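Local atomic coordinates of PipY (Synechococcus elongatus, PDB entry 5NM8), a protein that binds pyridoxal 5'-phosphate and is probably involved in keeping the cellular supply of this cofactor in balance. Residues V19-V24 and I209-Q214; A23-H28 and R42-N47; L187-M192 and G205-R210. All coordinates share one frame; numbering follows the deposited sequence.

Contact 1: residues V19-V24 and I209-Q214; sequences VQLIAV and IRVGTQ. With PLP (pyridoxal-5'-phosphate), chain C.
Ile22 and Arg210 face each other across two neighbouring parallel strands, 20-24 and 208-211. Four backbone hydrogen bonds join the strands. Ile209 N gives to Gln20 O, and Ile22 N gives to Ile209 O at 2.8 Å. Val211 N then gives to Ile22 O at 2.9 Å, and Val24 N closes the ladder on Val211 O.

Aliphatic carbons pack on both faces of the pair. On one face Leu21 CD1 touches Val211 CB at 3.9 Å and also meets Ile209 CG1. The leucine has CG anti to the backbone N (chi1 166°), and its branch CD1 reaches across to the other strand. Helices 4-14 and 198-203 cover this face. On the other face Ile22 and Arg210 lie side by side and point the same way, with Ile22 CD1 near Arg210 CG, and Val24 CG2 packs against Arg210 CB.

The cofactor is bound by the end of strand 208-211 and the residues after it. Arg210 NE gives an almost straight hydrogen bond to PLP N1 at 3.0 Å, with N1 at the edge of the guanidinium and in its plane. The bond from NH2 to N1 is weak. Gly212 N holds PLP O1P at 2.9 Å. PLP O3P is gripped twice by one residue, by Thr213 N and by Thr213 OG1 at 2.7 Å. Gly212 has no side chain, and PLP O3P packs close to it. Thr213 opens helix 213-216, whose N-terminal end probably favours the phosphate charge. Val24 CG1 lies against PLP C5A at 3.7 Å.

An arginine donor directed at N1 implies a pyridine nitrogen that is probably unprotonated, as in alanine racemase.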
# COMPACT_ATOMS: atom_id res chain seq x y z
N VAL A 19 5.65 1.47 -12.84
CA VAL A 19 5.84 1.06 -11.45
C VAL A 19 6.28 2.25 -10.68
O VAL A 19 7.16 2.97 -11.12
CB VAL A 19 6.83 -0.11 -11.32
CG1 VAL A 19 7.00 -0.54 -9.87
CG2 VAL A 19 6.34 -1.28 -12.14
N GLN A 20 5.64 2.49 -9.53
CA GLN A 20 6.15 3.48 -8.57
C GLN A 20 6.63 2.80 -7.33
O GLN A 20 6.03 1.80 -6.84
CB GLN A 20 5.08 4.52 -8.27
CG GLN A 20 4.68 5.26 -9.57
CD GLN A 20 3.61 6.29 -9.36
OE1 GLN A 20 3.89 7.40 -8.89
NE2 GLN A 20 2.35 5.92 -9.65
N LEU A 21 7.70 3.33 -6.80
CA LEU A 21 8.32 2.80 -5.63
C LEU A 21 7.78 3.52 -4.40
O LEU A 21 7.75 4.76 -4.37
CB LEU A 21 9.80 3.06 -5.73
CG LEU A 21 10.60 2.89 -4.45
CD1 LEU A 21 10.49 1.44 -4.04
CD2 LEU A 21 12.02 3.29 -4.72
N ILE A 22 7.37 2.76 -3.38
CA ILE A 22 7.08 3.33 -2.04
C ILE A 22 8.29 2.97 -1.16
O ILE A 22 8.62 1.78 -1.00
CB ILE A 22 5.77 2.77 -1.38
CG1 ILE A 22 4.53 3.15 -2.19
CG2 ILE A 22 5.65 3.27 0.08
CD1 ILE A 22 3.27 2.37 -1.93
N ALA A 23 8.94 3.97 -0.60
CA ALA A 23 10.05 3.77 0.27
C ALA A 23 9.51 3.51 1.70
O ALA A 23 8.91 4.36 2.33
CB ALA A 23 11.00 4.98 0.22
N VAL A 24 9.69 2.31 2.22
CA VAL A 24 9.03 1.92 3.43
C VAL A 24 9.95 2.30 4.58
O VAL A 24 10.96 1.62 4.83
CB VAL A 24 8.70 0.40 3.43
CG1 VAL A 24 8.14 -0.03 4.78
CG2 VAL A 24 7.69 0.11 2.35
N ILE A 209 5.40 -0.85 -5.65
CA ILE A 209 6.18 -1.75 -4.86
C ILE A 209 6.54 -1.09 -3.56
O ILE A 209 6.50 0.15 -3.45
CB ILE A 209 7.42 -2.33 -5.62
CG1 ILE A 209 8.38 -1.21 -6.08
CG2 ILE A 209 6.98 -3.17 -6.83
CD1 ILE A 209 9.76 -1.76 -6.49
N ARG A 210 6.87 -1.88 -2.56
CA ARG A 210 6.99 -1.37 -1.18
C ARG A 210 8.27 -1.87 -0.62
O ARG A 210 8.35 -2.99 -0.13
CB ARG A 210 5.78 -1.84 -0.31
CG ARG A 210 4.42 -1.38 -0.82
CD ARG A 210 3.22 -1.88 0.04
NE ARG A 210 3.49 -3.23 0.53
CZ ARG A 210 3.09 -4.37 -0.01
NH1 ARG A 210 2.26 -4.41 -1.02
NH2 ARG A 210 3.46 -5.49 0.56
N VAL A 211 9.33 -1.06 -0.74
CA VAL A 211 10.64 -1.53 -0.40
C VAL A 211 11.21 -0.81 0.80
O VAL A 211 11.31 0.43 0.82
CB VAL A 211 11.58 -1.38 -1.62
CG1 VAL A 211 12.95 -1.79 -1.27
CG2 VAL A 211 11.12 -2.26 -2.79
N GLY A 212 11.61 -1.57 1.80
CA GLY A 212 12.20 -0.97 3.02
C GLY A 212 13.68 -1.27 3.17
O GLY A 212 14.55 -0.41 2.93
N THR A 213 13.96 -2.48 3.64
CA THR A 213 15.32 -2.92 3.94
C THR A 213 16.33 -2.72 2.82
O THR A 213 17.42 -2.18 3.03
CB THR A 213 15.27 -4.38 4.36
OG1 THR A 213 14.32 -4.50 5.44
CG2 THR A 213 16.63 -4.88 4.79
N GLN A 214 15.99 -3.10 1.60
CA GLN A 214 16.95 -2.89 0.50
C GLN A 214 17.37 -1.42 0.32
O GLN A 214 18.47 -1.15 -0.17
CB GLN A 214 16.44 -3.44 -0.81
CG GLN A 214 17.39 -3.29 -1.99
CD GLN A 214 16.76 -3.73 -3.30
OE1 GLN A 214 16.10 -4.77 -3.37
NE2 GLN A 214 16.97 -2.93 -4.34
N1 PLP C . 5.11 -3.64 3.00
C2 PLP C . 4.53 -3.98 4.18
C2A PLP C . 3.04 -4.15 4.30
C3 PLP C . 5.37 -4.20 5.36
O3 PLP C . 4.82 -4.55 6.54
C4 PLP C . 6.84 -4.02 5.23
C4A PLP C . 7.71 -4.24 6.41
C5 PLP C . 7.35 -3.64 3.88
C6 PLP C . 6.44 -3.47 2.85
C5A PLP C . 8.83 -3.47 3.66
O4P PLP C . 9.45 -4.77 3.80
P PLP C . 11.00 -4.98 3.37
O1P PLP C . 11.07 -4.37 1.98
O2P PLP C . 11.18 -6.46 3.42
O3P PLP C . 11.84 -4.24 4.41

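Contact 2: residues A23-H28 and R42-N47; sequences AVSKNH and RHFGEN. With PLP (pyridoxal-5'-phosphate), chain C.
Lys26 and Asn47 meet beside the cofactor at the C-terminal ends of two parallel strands. Lys26 NZ is bonded covalently to PLP C4A at 1.3 Å, the length expected of an internal aldimine. In the conformer described, one of two, Asn47 ND2 gives a hydrogen bond to PLP O3 at 2.8 Å. Its other amide atom, OD1, then lies against the lysine chain, 3.5 Å from Lys26 CE. The lysine chain bends at chi3 (111°) and chi4, which carries NZ round to C4A while CD and CE run past the amide.

The next shell ties down Ser25, the residue before the lysine. Ser25 OG gives a hydrogen bond to Glu46 OE2 at 2.7 Å, from above the carboxylate plane. The same OE2 forms a salt bridge with Lys55, so the buried oxygen has two partners. Glu46 bends at chi2 (-76°), which brings its carboxylate back over Ser25 and Lys26. Its OE1 lies 3.5 Å from Lys26 CA. A type II turn from Ser25 to His28 carries the lysine.

Further out, the strands are joined by backbone bonds. Ala23 N gives to His43 O, Gly45 N to Ala23 O at 2.9 Å, and Ser25 N to Gly45 O. Ala23 CB packs on Phe44 CD1 at 3.8 Å, and Ile33 and Ala36 of helix 30-38 cover the phenylalanine.

Strand 20-24, helix 30-38 and strand 43-46 make a beta-alpha-beta unit of the TIM-barrel type, with the PLP lysine just after its first strand, as in fold-type III PLP proteins.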
# COMPACT_ATOMS: atom_id res chain seq x y z
N ALA A 23 8.94 3.97 -0.60
CA ALA A 23 10.05 3.77 0.27
C ALA A 23 9.51 3.51 1.70
O ALA A 23 8.91 4.36 2.33
CB ALA A 23 11.00 4.98 0.22
N VAL A 24 9.69 2.31 2.22
CA VAL A 24 9.03 1.92 3.43
C VAL A 24 9.95 2.30 4.58
O VAL A 24 10.96 1.62 4.83
CB VAL A 24 8.70 0.40 3.43
CG1 VAL A 24 8.14 -0.03 4.78
CG2 VAL A 24 7.69 0.11 2.35
N SER A 25 9.63 3.41 5.24
CA SER A 25 10.45 3.99 6.31
C SER A 25 10.13 3.54 7.73
O SER A 25 10.75 4.02 8.71
CB SER A 25 10.40 5.54 6.22
OG SER A 25 9.09 5.97 5.93
N LYS A 26 9.22 2.60 7.90
CA LYS A 26 8.94 2.08 9.22
C LYS A 26 10.26 1.62 9.87
O LYS A 26 11.10 1.04 9.19
CB LYS A 26 7.91 0.93 9.16
CG LYS A 26 8.55 -0.44 9.01
CD LYS A 26 7.58 -1.61 8.87
CE LYS A 26 7.66 -2.17 7.47
NZ LYS A 26 7.42 -3.61 7.46
N ASN A 27 10.45 1.88 11.15
CA ASN A 27 11.72 1.47 11.88
C ASN A 27 13.00 2.22 11.42
O ASN A 27 14.11 1.76 11.66
CB ASN A 27 11.99 -0.06 11.82
CG ASN A 27 10.81 -0.90 12.30
OD1 ASN A 27 10.14 -0.57 13.28
ND2 ASN A 27 10.55 -1.99 11.61
N HIS A 28 12.82 3.35 10.75
CA HIS A 28 13.89 4.25 10.43
C HIS A 28 13.47 5.68 10.79
O HIS A 28 12.26 6.03 10.74
CB HIS A 28 14.26 4.13 8.96
CG HIS A 28 14.83 2.80 8.61
ND1 HIS A 28 16.16 2.49 8.78
CD2 HIS A 28 14.25 1.68 8.13
CE1 HIS A 28 16.37 1.24 8.43
NE2 HIS A 28 15.22 0.73 8.02
N ARG A 42 9.61 10.71 -2.98
CA ARG A 42 8.48 11.41 -2.44
C ARG A 42 7.44 10.51 -1.72
O ARG A 42 6.75 11.00 -0.89
CB ARG A 42 7.78 12.16 -3.60
CG ARG A 42 8.65 13.29 -4.23
CD ARG A 42 9.01 14.36 -3.19
NE ARG A 42 9.82 15.45 -3.78
CZ ARG A 42 11.14 15.48 -3.84
NH1 ARG A 42 11.87 14.50 -3.38
NH2 ARG A 42 11.75 16.54 -4.40
N HIS A 43 7.34 9.23 -2.09
CA HIS A 43 6.32 8.29 -1.55
C HIS A 43 6.98 7.48 -0.44
O HIS A 43 7.95 6.82 -0.66
CB HIS A 43 5.83 7.40 -2.69
CG HIS A 43 4.99 8.11 -3.71
ND1 HIS A 43 3.63 8.24 -3.57
CD2 HIS A 43 5.32 8.77 -4.85
CE1 HIS A 43 3.15 8.93 -4.60
NE2 HIS A 43 4.16 9.28 -5.38
N PHE A 44 6.46 7.58 0.77
CA PHE A 44 6.95 6.91 1.92
C PHE A 44 5.83 6.11 2.57
O PHE A 44 4.67 6.54 2.65
CB PHE A 44 7.56 7.87 2.90
CG PHE A 44 8.81 8.52 2.34
CD1 PHE A 44 10.02 7.89 2.44
CD2 PHE A 44 8.72 9.70 1.60
CE1 PHE A 44 11.21 8.43 1.89
CE2 PHE A 44 9.89 10.27 1.04
CZ PHE A 44 11.13 9.64 1.23
N GLY A 45 6.19 4.95 3.07
CA GLY A 45 5.22 4.03 3.70
C GLY A 45 5.58 3.75 5.15
O GLY A 45 6.79 3.54 5.48
N GLU A 46 4.56 3.75 6.00
CA GLU A 46 4.64 3.45 7.41
C GLU A 46 3.60 2.38 7.79
O GLU A 46 2.58 2.26 7.13
CB GLU A 46 4.35 4.73 8.21
CG GLU A 46 5.45 5.79 8.01
CD GLU A 46 6.74 5.53 8.76
OE1 GLU A 46 6.70 4.77 9.78
OE2 GLU A 46 7.80 6.07 8.30
N ASN A 47 3.84 1.61 8.86
CA ASN A 47 2.84 0.65 9.33
C ASN A 47 2.05 1.08 10.55
O ASN A 47 1.04 0.48 10.85
CB ASN A 47 3.45 -0.73 9.57
CG ASN A 47 3.80 -1.41 8.29
OD1 ASN A 47 4.41 -0.80 7.42
ND2 ASN A 47 3.46 -2.68 8.18
N1 PLP C . 5.11 -3.64 3.00
C2 PLP C . 4.53 -3.98 4.18
C2A PLP C . 3.04 -4.15 4.30
C3 PLP C . 5.37 -4.20 5.36
O3 PLP C . 4.82 -4.55 6.54
C4 PLP C . 6.84 -4.02 5.23
C4A PLP C . 7.71 -4.24 6.41
C5 PLP C . 7.35 -3.64 3.88
C6 PLP C . 6.44 -3.47 2.85
C5A PLP C . 8.83 -3.47 3.66
O4P PLP C . 9.45 -4.77 3.80
P PLP C . 11.00 -4.98 3.37
O1P PLP C . 11.07 -4.37 1.98
O2P PLP C . 11.18 -6.46 3.42
O3P PLP C . 11.84 -4.24 4.41

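Contact 3: residues L187-M192 and G205-R210; sequences LTELSM and GATWIR. With PLP (pyridoxal-5'-phosphate), chain C.
Thr207 OG1 joins Glu189 to the backbone of Leu190 and so ties the beginning of strand 189-191 to the residue before strand 208-211. It gives a hydrogen bond to Glu189 OE1 at 2.7 Å and accepts one from Leu190 N at 3.0 Å. The hydroxyl lies between the backbone N and the carbonyl carbon of its own residue (chi1 61°), within range of both partners.

The tight part continues along the backbone. Leu190 O accepts two backbone donors, Thr207 N at 2.9 Å and Trp208 N at 3.2 Å. Met192 N then gives to Trp208 O. Ser191 and Trp208 form a single bridge. On one flank Met192 CG packs on Ala206 CB at 3.8 Å, and helix 161-181 covers the methionine. Towards the cofactor, Arg210 NH1 gives a hydrogen bond to Ser191 OG at 3.2 Å. Ser191 OG lies nearly in the guanidinium plane and is also bonded to His89. This bond, with the one from NE to PLP N1, would limit rotation of the guanidinium.

The looser side is at the other end. Thr188 is exposed, and its backbone O only approaches Thr207 CG2 at 3.8 Å. Thr188 OG1 bonds to Glu189 OE2, whose ion pair with Arg149 is long and weak. Gly205 is partly exposed. It has positive phi (106°) and is the C-prime residue of the Schellman motif that ends helix 198-203.

The segments hold the last two strands, 189-191 and 208-211, which run nearly parallel. Their single bridge is consistent with closure of the TIM barrel of the alanine racemase N-terminal domain.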
# COMPACT_ATOMS: atom_id res chain seq x y z
N LEU A 187 -10.02 0.37 -10.48
CA LEU A 187 -9.10 -0.63 -9.90
C LEU A 187 -7.83 -0.83 -10.75
O LEU A 187 -7.56 -1.91 -11.23
CB LEU A 187 -9.76 -1.98 -9.75
CG LEU A 187 -10.75 -2.22 -8.62
CD1 LEU A 187 -11.23 -3.65 -8.75
CD2 LEU A 187 -10.14 -1.99 -7.24
N THR A 188 -7.06 0.22 -10.87
CA THR A 188 -5.94 0.23 -11.77
C THR A 188 -4.60 -0.20 -11.12
O THR A 188 -3.57 -0.29 -11.81
CB THR A 188 -5.79 1.63 -12.33
OG1 THR A 188 -5.66 2.58 -11.26
CG2 THR A 188 -7.02 1.96 -13.18
N GLU A 189 -4.59 -0.43 -9.82
CA GLU A 189 -3.34 -0.60 -9.12
C GLU A 189 -3.19 -1.99 -8.48
O GLU A 189 -4.16 -2.60 -8.03
CB GLU A 189 -3.19 0.50 -8.05
CG GLU A 189 -3.50 1.91 -8.50
CD GLU A 189 -2.56 2.43 -9.56
OE1 GLU A 189 -1.33 2.11 -9.55
OE2 GLU A 189 -3.07 3.17 -10.41
N LEU A 190 -1.95 -2.43 -8.35
CA LEU A 190 -1.59 -3.67 -7.64
C LEU A 190 -0.42 -3.32 -6.75
O LEU A 190 0.66 -2.94 -7.24
CB LEU A 190 -1.21 -4.75 -8.62
CG LEU A 190 -2.36 -5.42 -9.34
CD1 LEU A 190 -1.87 -6.28 -10.46
CD2 LEU A 190 -3.12 -6.30 -8.35
N SER A 191 -0.65 -3.34 -5.46
CA SER A 191 0.36 -2.99 -4.47
C SER A 191 0.92 -4.31 -3.98
O SER A 191 0.27 -5.06 -3.18
CB SER A 191 -0.24 -2.17 -3.36
OG SER A 191 0.67 -1.98 -2.27
N MET A 192 2.09 -4.64 -4.53
CA MET A 192 2.75 -5.91 -4.23
C MET A 192 4.21 -5.86 -4.55
O MET A 192 4.64 -5.16 -5.52
CB MET A 192 2.06 -7.10 -4.94
CG MET A 192 1.83 -7.02 -6.40
SD MET A 192 0.79 -8.37 -7.07
CE MET A 192 1.35 -8.29 -8.75
N GLY A 205 2.87 -7.58 -12.84
CA GLY A 205 1.99 -6.45 -13.01
C GLY A 205 1.79 -5.48 -11.87
O GLY A 205 0.91 -4.65 -11.97
N ALA A 206 2.66 -5.52 -10.87
CA ALA A 206 2.63 -4.56 -9.77
C ALA A 206 2.74 -3.14 -10.31
O ALA A 206 3.50 -2.90 -11.24
CB ALA A 206 3.78 -4.84 -8.81
N THR A 207 2.00 -2.21 -9.74
CA THR A 207 2.13 -0.81 -10.07
C THR A 207 2.73 0.00 -8.91
O THR A 207 3.19 1.14 -9.13
CB THR A 207 0.77 -0.22 -10.43
OG1 THR A 207 -0.14 -0.31 -9.32
CG2 THR A 207 0.19 -0.99 -11.65
N TRP A 208 2.65 -0.54 -7.69
CA TRP A 208 3.29 0.02 -6.49
C TRP A 208 4.10 -1.07 -5.87
O TRP A 208 3.55 -2.17 -5.64
CB TRP A 208 2.27 0.56 -5.46
CG TRP A 208 1.55 1.72 -5.91
CD1 TRP A 208 0.38 1.72 -6.55
CD2 TRP A 208 1.95 3.10 -5.79
NE1 TRP A 208 0.02 3.01 -6.88
CE2 TRP A 208 0.97 3.87 -6.42
CE3 TRP A 208 3.04 3.74 -5.24
CZ2 TRP A 208 1.02 5.27 -6.44
CZ3 TRP A 208 3.11 5.13 -5.28
CH2 TRP A 208 2.13 5.87 -5.88
N ILE A 209 5.40 -0.85 -5.65
CA ILE A 209 6.18 -1.75 -4.86
C ILE A 209 6.54 -1.09 -3.56
O ILE A 209 6.50 0.15 -3.45
CB ILE A 209 7.42 -2.33 -5.62
CG1 ILE A 209 8.38 -1.21 -6.08
CG2 ILE A 209 6.98 -3.17 -6.83
CD1 ILE A 209 9.76 -1.76 -6.49
N ARG A 210 6.87 -1.88 -2.56
CA ARG A 210 6.99 -1.37 -1.18
C ARG A 210 8.27 -1.87 -0.62
O ARG A 210 8.35 -2.99 -0.13
CB ARG A 210 5.78 -1.84 -0.31
CG ARG A 210 4.42 -1.38 -0.82
CD ARG A 210 3.22 -1.88 0.04
NE ARG A 210 3.49 -3.23 0.53
CZ ARG A 210 3.09 -4.37 -0.01
NH1 ARG A 210 2.26 -4.41 -1.02
NH2 ARG A 210 3.46 -5.49 0.56
N1 PLP C . 5.11 -3.64 3.00
C2 PLP C . 4.53 -3.98 4.18
C2A PLP C . 3.04 -4.15 4.30
C3 PLP C . 5.37 -4.20 5.36
O3 PLP C . 4.82 -4.55 6.54
C4 PLP C . 6.84 -4.02 5.23
C4A PLP C . 7.71 -4.24 6.41
C5 PLP C . 7.35 -3.64 3.88
C6 PLP C . 6.44 -3.47 2.85
C5A PLP C . 8.83 -3.47 3.66
O4P PLP C . 9.45 -4.77 3.80
P PLP C . 11.00 -4.98 3.37
O1P PLP C . 11.07 -4.37 1.98
O2P PLP C . 11.18 -6.46 3.42
O3P PLP C . 11.84 -4.24 4.41

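The three contacts lie among eight parallel strands that curl into a barrel, and all border the same PLP. Contacts 1 and 2 are about 8 Å apart between centres and share Ala23 and Val24 of strand 20-24. Contacts 1 and 3 are about 11 Å apart and share Ile209 and Arg210 of strand 208-211. Contacts 2 and 3 are farthest apart, about 16 Å. Along the chain, contact 2 closes before contact 3 opens, and contact 1 joins the first strand to the last. Contact 3 lies at the seam, where 208-211 meets 189-191. Together they bring early and late parts of the chain round one cofactor.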